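Local structure of sesquisabinene B synthase 2 (6A2A) at residues W39-L44 with R265-T270; R302-K307 with N362-W367. The protein is a plant terpene synthase that probably cyclises farnesyl diphosphate to sesquisabinene B, using magnesium or manganese ions. One frame throughout, in Å; residues are numbered along the deposited sequence.

Contact 1: residues W39-L44 with R265-T270; sequences WDYEFL and RWWVGT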
ATOM      1  N   TRP A  39      15.628   4.972  12.682  1.00 28.92           N
ATOM      2  CA  TRP A  39      14.637   4.303  13.474  1.00 29.38           C
ATOM      3  C   TRP A  39      14.301   3.010  12.746  1.00 32.54           C
ATOM      4  O   TRP A  39      14.335   2.955  11.584  1.00 29.65           O
ATOM      5  CB  TRP A  39      13.396   5.143  13.612  1.00 30.96           C
ATOM      6  CG  TRP A  39      13.622   6.367  14.344  1.00 31.41           C
ATOM      7  CD1 TRP A  39      13.646   6.510  15.656  1.00 33.78           C
ATOM      8  CD2 TRP A  39      13.870   7.653  13.789  1.00 30.86           C
ATOM      9  NE1 TRP A  39      13.898   7.798  15.986  1.00 33.75           N
ATOM     10  CE2 TRP A  39      14.042   8.524  14.844  1.00 32.49           C
ATOM     11  CE3 TRP A  39      13.958   8.142  12.502  1.00 29.14           C
ATOM     12  CZ2 TRP A  39      14.310   9.847  14.659  1.00 33.15           C
ATOM     13  CZ3 TRP A  39      14.219   9.435  12.316  1.00 31.17           C
ATOM     14  CH2 TRP A  39      14.385  10.288  13.375  1.00 33.38           C
ATOM     15  N   ASP A  40      13.969   1.980  13.472  1.00 31.17           N
ATOM     16  CA  ASP A  40      13.607   0.754  12.853  1.00 39.88           C
ATOM     17  C   ASP A  40      12.183   0.888  12.344  1.00 34.37           C
ATOM     18  O   ASP A  40      11.417   1.589  12.917  1.00 33.47           O
ATOM     19  CB  ASP A  40      13.839  -0.384  13.849  1.00 50.65           C
ATOM     20  CG  ASP A  40      12.670  -1.266  14.011  1.00 64.14           C
ATOM     21  OD1 ASP A  40      12.466  -2.152  13.153  1.00 75.87           O
ATOM     22  OD2 ASP A  40      11.956  -1.083  15.007  1.00 72.37           O
ATOM     23  N   TYR A  41      11.846   0.228  11.257  1.00 37.09           N
ATOM     24  CA  TYR A  41      10.513   0.365  10.693  1.00 38.96           C
ATOM     25  C   TYR A  41       9.308  -0.056  11.545  1.00 42.74           C
ATOM     26  O   TYR A  41       8.252   0.508  11.388  1.00 39.30           O
ATOM     27  CB  TYR A  41      10.425  -0.243   9.320  1.00 38.95           C
ATOM     28  CG  TYR A  41      11.426   0.321   8.336  1.00 37.64           C
ATOM     29  CD1 TYR A  41      11.493   1.659   8.080  1.00 33.62           C
ATOM     30  CD2 TYR A  41      12.280  -0.497   7.660  1.00 33.97           C
ATOM     31  CE1 TYR A  41      12.383   2.162   7.201  1.00 31.95           C
ATOM     32  CE2 TYR A  41      13.174   0.002   6.793  1.00 32.81           C
ATOM     33  CZ  TYR A  41      13.225   1.335   6.565  1.00 30.22           C
ATOM     34  OH  TYR A  41      14.125   1.788   5.687  1.00 29.60           O
ATOM     35  N   GLU A  42       9.472  -1.041  12.422  1.00 40.32           N
ATOM     36  CA  GLU A  42       8.348  -1.492  13.272  1.00 41.18           C
ATOM     37  C   GLU A  42       8.088  -0.395  14.306  1.00 38.75           C
ATOM     38  O   GLU A  42       6.946  -0.136  14.686  1.00 42.88           O
ATOM     39  CB  GLU A  42       8.625  -2.884  13.889  1.00 49.32           C
ATOM     40  CG  GLU A  42       9.298  -2.881  15.266  1.00 57.44           C
ATOM     41  CD  GLU A  42       9.231  -4.164  16.100  1.00 69.47           C
ATOM     42  OE1 GLU A  42      10.313  -4.705  16.473  1.00 71.53           O
ATOM     43  OE2 GLU A  42       8.102  -4.606  16.422  1.00 63.32           O
ATOM     44  N   PHE A  43       9.152   0.267  14.757  1.00 34.32           N
ATOM     45  CA  PHE A  43       8.965   1.394  15.633  1.00 34.83           C
ATOM     46  C   PHE A  43       8.115   2.474  14.937  1.00 39.23           C
ATOM     47  O   PHE A  43       7.167   3.056  15.526  1.00 37.67           O
ATOM     48  CB  PHE A  43      10.304   1.967  16.060  1.00 34.93           C
ATOM     49  CG  PHE A  43      10.133   3.206  16.877  1.00 38.90           C
ATOM     50  CD1 PHE A  43       9.663   3.119  18.174  1.00 44.56           C
ATOM     51  CD2 PHE A  43      10.356   4.458  16.328  1.00 44.91           C
ATOM     52  CE1 PHE A  43       9.478   4.262  18.939  1.00 47.09           C
ATOM     53  CE2 PHE A  43      10.142   5.601  17.084  1.00 46.33           C
ATOM     54  CZ  PHE A  43       9.703   5.503  18.388  1.00 48.98           C
ATOM     55  N   LEU A  44       8.417   2.712  13.672  1.00 38.64           N
ATOM     56  CA  LEU A  44       7.824   3.854  12.974  1.00 37.15           C
ATOM     57  C   LEU A  44       6.334   3.574  12.763  1.00 43.89           C
ATOM     58  O   LEU A  44       5.489   4.472  12.817  1.00 42.63           O
ATOM     59  CB  LEU A  44       8.567   4.072  11.647  1.00 36.71           C
ATOM     60  CG  LEU A  44       9.945   4.727  11.795  1.00 36.17           C
ATOM     61  CD1 LEU A  44      10.603   4.995  10.461  1.00 35.85           C
ATOM     62  CD2 LEU A  44       9.878   6.005  12.613  1.00 35.72           C
ATOM     63  N   ARG A 265       5.731   0.747   5.491  1.00 22.64           N
ATOM     64  CA  ARG A 265       5.210  -0.540   4.993  1.00 23.41           C
ATOM     65  C   ARG A 265       5.421  -0.663   3.479  1.00 20.97           C
ATOM     66  O   ARG A 265       5.832  -1.728   2.998  1.00 21.61           O
ATOM     67  CB  ARG A 265       3.746  -0.719   5.409  1.00 25.81           C
ATOM     68  CG  ARG A 265       3.590  -0.990   6.897  1.00 32.36           C
ATOM     69  CD  ARG A 265       2.179  -1.340   7.338  1.00 35.94           C
ATOM     70  NE  ARG A 265       1.290  -0.189   7.280  1.00 45.16           N
ATOM     71  CZ  ARG A 265       1.115   0.670   8.276  1.00 46.02           C
ATOM     72  NH1 ARG A 265       1.699   0.463   9.443  1.00 47.57           N
ATOM     73  NH2 ARG A 265       0.377   1.748   8.096  1.00 42.62           N
ATOM     74  N   TRP A 266       5.166   0.387   2.706  1.00 19.85           N
ATOM     75  CA  TRP A 266       5.408   0.403   1.281  1.00 18.33           C
ATOM     76  C   TRP A 266       6.895   0.089   1.000  1.00 18.15           C
ATOM     77  O   TRP A 266       7.199  -0.694   0.098  1.00 19.94           O
ATOM     78  CB  TRP A 266       5.022   1.762   0.675  1.00 21.15           C
ATOM     79  CG  TRP A 266       5.548   1.986  -0.707  1.00 19.11           C
ATOM     80  CD1 TRP A 266       5.066   1.461  -1.873  1.00 20.72           C
ATOM     81  CD2 TRP A 266       6.675   2.820  -1.071  1.00 17.65           C
ATOM     82  NE1 TRP A 266       5.829   1.870  -2.933  1.00 21.04           N
ATOM     83  CE2 TRP A 266       6.817   2.725  -2.472  1.00 17.91           C
ATOM     84  CE3 TRP A 266       7.565   3.620  -0.346  1.00 18.11           C
ATOM     85  CZ2 TRP A 266       7.821   3.392  -3.175  1.00 19.01           C
ATOM     86  CZ3 TRP A 266       8.550   4.292  -1.056  1.00 17.58           C
ATOM     87  CH2 TRP A 266       8.651   4.205  -2.443  1.00 17.30           C
ATOM     88  N   TRP A 267       7.752   0.839   1.674  1.00 19.84           N
ATOM     89  CA  TRP A 267       9.230   0.725   1.455  1.00 18.72           C
ATOM     90  C   TRP A 267       9.709  -0.692   1.753  1.00 20.89           C
ATOM     91  O   TRP A 267      10.393  -1.274   0.938  1.00 19.11           O
ATOM     92  CB  TRP A 267       9.932   1.773   2.293  1.00 19.95           C
ATOM     93  CG  TRP A 267      11.412   1.888   2.093  1.00 19.34           C
ATOM     94  CD1 TRP A 267      12.372   1.665   3.022  1.00 21.30           C
ATOM     95  CD2 TRP A 267      12.089   2.326   0.902  1.00 18.83           C
ATOM     96  NE1 TRP A 267      13.602   1.946   2.497  1.00 21.92           N
ATOM     97  CE2 TRP A 267      13.470   2.327   1.197  1.00 19.73           C
ATOM     98  CE3 TRP A 267      11.656   2.706  -0.363  1.00 17.80           C
ATOM     99  CZ2 TRP A 267      14.424   2.756   0.284  1.00 20.78           C
ATOM    100  CZ3 TRP A 267      12.603   3.137  -1.280  1.00 21.62           C
ATOM    101  CH2 TRP A 267      13.978   3.158  -0.958  1.00 19.47           C
ATOM    102  N   VAL A 268       9.315  -1.257   2.889  1.00 20.39           N
ATOM    103  CA  VAL A 268       9.715  -2.621   3.184  1.00 21.27           C
ATOM    104  C   VAL A 268       9.130  -3.565   2.106  1.00 21.50           C
ATOM    105  O   VAL A 268       9.793  -4.555   1.693  1.00 21.56           O
ATOM    106  CB  VAL A 268       9.301  -2.977   4.634  1.00 21.85           C
ATOM    107  CG1 VAL A 268       9.440  -4.470   4.898  1.00 26.53           C
ATOM    108  CG2 VAL A 268      10.125  -2.174   5.639  1.00 24.87           C
ATOM    109  N   GLY A 269       7.917  -3.304   1.620  1.00 20.80           N
ATOM    110  CA  GLY A 269       7.318  -4.071   0.542  1.00 22.64           C
ATOM    111  C   GLY A 269       8.090  -4.017  -0.764  1.00 24.37           C
ATOM    112  O   GLY A 269       8.098  -4.977  -1.547  1.00 25.51           O
ATOM    113  N   THR A 270       8.761  -2.886  -1.055  1.00 21.42           N
ATOM    114  CA  THR A 270       9.558  -2.840  -2.277  1.00 20.23           C
ATOM    115  C   THR A 270      10.797  -3.716  -2.114  1.00 19.16           C
ATOM    116  O   THR A 270      11.487  -3.955  -3.101  1.00 20.81           O
ATOM    117  CB  THR A 270      10.074  -1.429  -2.638  1.00 18.30           C
ATOM    118  OG1 THR A 270      10.967  -0.906  -1.647  1.00 19.05           O
ATOM    119  CG2 THR A 270       8.941  -0.454  -2.815  1.00 19.85           C
TER
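Tyr-41 reaches from the first turn of helix 41-50 to the last turns of helix 239-270, where it meets Trp-267 and Val-268. The closely packed part is the phenol end of Tyr-41 against the indole. Tyr-41 OH comes in at the edge of the Trp-267 ring, near the ring plane, 3.2 Å from Trp-267 CD1. The neighbouring Trp-267 NE1 is just as far from Tyr-41 OH, at 3.2 Å. The two rings are oblique, with planes at 74° and centroids 5.6 Å apart. With Trp-267 CG opposite the backbone N (chi1 -174°) and chi2 at -118°, the CD1-NE1 edge of the indole faces the phenol. Both aromatic residues are buried.

The solvent side is Val-268, which is exposed. It touches Tyr-41 with one methyl, though closely: Val-268 CG2 lies obliquely to the phenol ring, 3.4 Å from Tyr-41 CD2. Across the whole contact only 133 Å² is buried.

Asp-40 stands at the N-cap of helix 41-50. Asp-40 OD2 accepts from Phe-43 N at 3.1 Å, from above the carboxylate plane, and Asp-40 OD1 takes a weak bond from Glu-42 N. This caps the first turn of the helix, the turn that carries Tyr-41. Replacing Tyr-41 by an alanine is likely to open a gap beside the CD1-NE1 edge of Trp-267 and to take the aromatic ring away from the Val-268 methyl.

The contact lays the first turn of helix 41-50, in the N-terminal domain, against the C-terminal part of helix 239-270. Tyr-41 also touches Asn-33, Ser-264 and Asp-273. Trp-267 packs on Leu-282 of helix 281-292, while Trp-39 and Phe-43 lean on helix 546-558.

Contact 2: residues R302-K307 with N362-W367; sequences REMEAK and NDIGYW
Two helices of the metal-binding domain, 299-321 and 348-372, pack here through a Met-aromatic contact in the all-helical terpene synthase fold. Met-304 carries it. The methyl Met-304 CE sits over the centre of one face of the Trp-367 indole, 3.5 Å from the centroid of the five-membered ring and only 11° off the ring normal. This is a CH-pi contact. The sulfur lies over the same ring but farther out, with Met-304 SD 4.3 Å from the centroid of the Trp-367 five-membered ring. The chain of Met-304 runs extended to the sulfur and then bends (chi3 -86°), which brings CE down onto the face. The two side chains cross at about a right angle.

Ile-364, one turn before Trp-367, packs along the methionine chain. Ile-364 CG1 is 4.0 Å from Met-304 SD. Ile-364 CD1 reaches back to Met-304 CB at 4.2 Å. Ile-364 also touches Thr-380 of helix 377-400.

A polar link runs beside this apolar patch. One water accepts from Lys-307 NZ at 2.9 Å and donates to Asp-363 OD2 at 2.8 Å. The two charged groups are 5.1 Å apart between Lys-307 NZ and Asp-363 OD2, so the water bridges them where they do not meet directly. The indole N-H of Trp-367 is bound to Glu-300, on the same helix as Met-304.

Apolar packing thus joins the helices at Met-304, while one water joins the lysine and the aspartate by hydrogen bonds to both. That Glu-300 bond probably helps fix the indole plane, keeping its face turned to the methionine methyl.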
ATOM      1  N   ARG A 302       1.724  14.463  -0.270  1.00 17.78           N
ATOM      2  CA  ARG A 302       2.980  14.356   0.475  1.00 19.09           C
ATOM      3  C   ARG A 302       3.519  12.925   0.471  1.00 18.83           C
ATOM      4  O   ARG A 302       4.746  12.726   0.298  1.00 18.21           O
ATOM      5  CB  ARG A 302       2.750  14.842   1.916  1.00 18.33           C
ATOM      6  CG  ARG A 302       3.906  14.560   2.832  1.00 18.08           C
ATOM      7  CD  ARG A 302       3.870  15.359   4.135  1.00 19.46           C
ATOM      8  NE  ARG A 302       2.610  15.164   4.896  1.00 19.79           N
ATOM      9  CZ  ARG A 302       1.550  16.015   4.848  1.00 21.85           C
ATOM     10  NH1 ARG A 302       1.611  17.197   4.227  1.00 18.59           N
ATOM     11  NH2 ARG A 302       0.435  15.656   5.454  1.00 21.75           N
ATOM     12  N   GLU A 303       2.655  11.916   0.643  1.00 17.45           N
ATOM     13  CA  GLU A 303       3.134  10.515   0.574  1.00 17.49           C
ATOM     14  C   GLU A 303       3.769  10.244  -0.813  1.00 18.71           C
ATOM     15  O   GLU A 303       4.794   9.571  -0.917  1.00 15.94           O
ATOM     16  CB  GLU A 303       2.009   9.545   0.908  1.00 18.44           C
ATOM     17  CG  GLU A 303       1.712   9.480   2.401  1.00 22.73           C
ATOM     18  CD  GLU A 303       0.537   8.562   2.789  1.00 26.75           C
ATOM     19  OE1 GLU A 303       0.494   7.425   2.306  1.00 30.76           O
ATOM     20  OE2 GLU A 303      -0.319   8.982   3.611  1.00 29.47           O
ATOM     21  N   MET A 304       3.124  10.702  -1.895  1.00 18.15           N
ATOM     22  CA  MET A 304       3.593  10.383  -3.195  1.00 17.23           C
ATOM     23  C   MET A 304       4.923  11.122  -3.407  1.00 17.94           C
ATOM     24  O   MET A 304       5.878  10.547  -4.018  1.00 17.37           O
ATOM     25  CB  MET A 304       2.557  10.689  -4.275  1.00 17.34           C
ATOM     26  CG  MET A 304       1.442   9.632  -4.342  1.00 20.87           C
ATOM     27  SD  MET A 304       0.253   9.987  -5.627  1.00 20.00           S
ATOM     28  CE  MET A 304      -0.856  11.101  -4.754  1.00 19.50           C
ATOM     29  N   GLU A 305       5.047  12.353  -2.920  1.00 17.73           N
ATOM     30  CA  GLU A 305       6.310  13.073  -3.156  1.00 16.61           C
ATOM     31  C   GLU A 305       7.434  12.362  -2.379  1.00 16.75           C
ATOM     32  O   GLU A 305       8.559  12.325  -2.814  1.00 17.16           O
ATOM     33  CB  GLU A 305       6.213  14.541  -2.699  1.00 16.71           C
ATOM     34  CG  GLU A 305       5.260  15.410  -3.508  1.00 16.59           C
ATOM     35  CD  GLU A 305       5.687  15.648  -4.936  1.00 19.59           C
ATOM     36  OE1 GLU A 305       6.804  16.124  -5.144  1.00 18.70           O
ATOM     37  OE2 GLU A 305       4.893  15.365  -5.838  1.00 19.73           O
ATOM     38  N   ALA A 306       7.119  11.870  -1.183  1.00 16.81           N
ATOM     39  CA  ALA A 306       8.071  11.145  -0.340  1.00 16.24           C
ATOM     40  C   ALA A 306       8.508   9.865  -1.053  1.00 15.66           C
ATOM     41  O   ALA A 306       9.709   9.513  -1.024  1.00 16.92           O
ATOM     42  CB  ALA A 306       7.454  10.863   1.024  1.00 17.80           C
ATOM     43  N   LYS A 307       7.602   9.176  -1.728  1.00 15.68           N
ATOM     44  CA  LYS A 307       7.998   7.961  -2.474  1.00 15.98           C
ATOM     45  C   LYS A 307       8.961   8.332  -3.604  1.00 16.16           C
ATOM     46  O   LYS A 307      10.021   7.697  -3.758  1.00 16.69           O
ATOM     47  CB  LYS A 307       6.794   7.252  -3.079  1.00 16.38           C
ATOM     48  CG  LYS A 307       5.830   6.615  -2.095  1.00 15.89           C
ATOM     49  CD  LYS A 307       4.737   5.869  -2.828  1.00 20.09           C
ATOM     50  CE  LYS A 307       3.827   5.084  -1.904  1.00 23.23           C
ATOM     51  NZ  LYS A 307       2.803   4.366  -2.726  1.00 25.49           N
ATOM     52  N   ASN A 362       3.956   4.600 -12.422  1.00 18.16           N
ATOM     53  CA  ASN A 362       2.643   4.151 -12.920  1.00 19.68           C
ATOM     54  C   ASN A 362       1.536   4.355 -11.873  1.00 19.01           C
ATOM     55  O   ASN A 362       0.438   4.784 -12.260  1.00 20.33           O
ATOM     56  CB  ASN A 362       2.719   2.707 -13.400  1.00 19.78           C
ATOM     57  CG  ASN A 362       3.592   2.539 -14.628  1.00 18.43           C
ATOM     58  OD1 ASN A 362       3.768   3.474 -15.396  1.00 19.52           O
ATOM     59  ND2 ASN A 362       4.092   1.321 -14.835  1.00 19.56           N
ATOM     60  N   ASP A 363       1.761   3.999 -10.603  1.00 17.60           N
ATOM     61  CA  ASP A 363       0.852   4.277  -9.538  1.00 20.05           C
ATOM     62  C   ASP A 363       0.501   5.759  -9.397  1.00 21.01           C
ATOM     63  O   ASP A 363      -0.677   6.157  -9.281  1.00 21.60           O
ATOM     64  CB  ASP A 363       1.383   3.762  -8.193  1.00 20.42           C
ATOM     65  CG  ASP A 363       1.381   2.247  -8.052  1.00 23.27           C
ATOM     66  OD1 ASP A 363       0.678   1.552  -8.827  1.00 25.59           O
ATOM     67  OD2 ASP A 363       2.057   1.736  -7.088  1.00 22.49           O
ATOM     68  N   ILE A 364       1.515   6.622  -9.467  1.00 18.48           N
ATOM     69  CA  ILE A 364       1.303   8.074  -9.304  1.00 19.81           C
ATOM     70  C   ILE A 364       0.522   8.619 -10.496  1.00 19.76           C
ATOM     71  O   ILE A 364      -0.440   9.380 -10.333  1.00 19.79           O
ATOM     72  CB  ILE A 364       2.644   8.800  -9.101  1.00 16.97           C
ATOM     73  CG1 ILE A 364       3.219   8.406  -7.738  1.00 18.77           C
ATOM     74  CG2 ILE A 364       2.488  10.308  -9.213  1.00 19.97           C
ATOM     75  CD1 ILE A 364       4.619   8.889  -7.421  1.00 18.91           C
ATOM     76  N   GLY A 365       0.915   8.221 -11.708  1.00 18.65           N
ATOM     77  CA  GLY A 365       0.191   8.670 -12.902  1.00 17.96           C
ATOM     78  C   GLY A 365      -1.248   8.188 -12.885  1.00 18.36           C
ATOM     79  O   GLY A 365      -2.178   8.925 -13.340  1.00 20.71           O
ATOM     80  N   TYR A 366      -1.459   6.982 -12.391  1.00 19.27           N
ATOM     81  CA  TYR A 366      -2.784   6.408 -12.298  1.00 21.69           C
ATOM     82  C   TYR A 366      -3.637   7.191 -11.276  1.00 25.01           C
ATOM     83  O   TYR A 366      -4.843   7.449 -11.505  1.00 22.44           O
ATOM     84  CB  TYR A 366      -2.712   4.928 -11.948  1.00 22.29           C
ATOM     85  CG  TYR A 366      -4.094   4.323 -11.913  1.00 20.61           C
ATOM     86  CD1 TYR A 366      -4.878   4.396 -10.778  1.00 22.45           C
ATOM     87  CD2 TYR A 366      -4.618   3.745 -13.051  1.00 25.24           C
ATOM     88  CE1 TYR A 366      -6.151   3.846 -10.756  1.00 24.49           C
ATOM     89  CE2 TYR A 366      -5.873   3.167 -13.033  1.00 25.01           C
ATOM     90  CZ  TYR A 366      -6.646   3.237 -11.892  1.00 25.20           C
ATOM     91  OH  TYR A 366      -7.933   2.755 -11.901  1.00 25.24           O
ATOM     92  N   TRP A 367      -3.056   7.574 -10.145  1.00 21.01           N
ATOM     93  CA  TRP A 367      -3.791   8.363  -9.142  1.00 22.06           C
ATOM     94  C   TRP A 367      -4.315   9.630  -9.828  1.00 20.42           C
ATOM     95  O   TRP A 367      -5.453  10.064  -9.570  1.00 22.62           O
ATOM     96  CB  TRP A 367      -2.875   8.751  -7.969  1.00 20.79           C
ATOM     97  CG  TRP A 367      -3.538   9.476  -6.835  1.00 21.80           C
ATOM     98  CD1 TRP A 367      -3.951   8.923  -5.667  1.00 22.74           C
ATOM     99  CD2 TRP A 367      -3.768  10.898  -6.698  1.00 22.56           C
ATOM    100  NE1 TRP A 367      -4.404   9.882  -4.804  1.00 25.87           N
ATOM    101  CE2 TRP A 367      -4.341  11.098  -5.422  1.00 25.52           C
ATOM    102  CE3 TRP A 367      -3.565  12.005  -7.525  1.00 23.13           C
ATOM    103  CZ2 TRP A 367      -4.689  12.365  -4.951  1.00 25.56           C
ATOM    104  CZ3 TRP A 367      -3.930  13.260  -7.072  1.00 23.18           C
ATOM    105  CH2 TRP A 367      -4.482  13.426  -5.800  1.00 25.71           C
TER
HETATM  106  O   HOH W   1       3.544   3.179  -5.241  1.00 27.40           O

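The chain forms contact 1 first and contact 2 afterwards, with all of the second contact following residue 270. Their centres lie about 18 Å apart, on the same side of the chain's centre. They share no helix, yet they touch: Trp-266 CH2 packs 3.6 Å from Lys-307 CB, and the same pair makes a cation-pi interaction. Helix 239-270 thus belongs to contact 1 and also packs, through Trp-266, on helix 299-321 of contact 2. Both also reach the dimer interface, where Thr-270 O of one subunit pairs with Tyr-366 OH of the other. The N-terminal segment, metal-binding domain and second subunit are thus joined within one region.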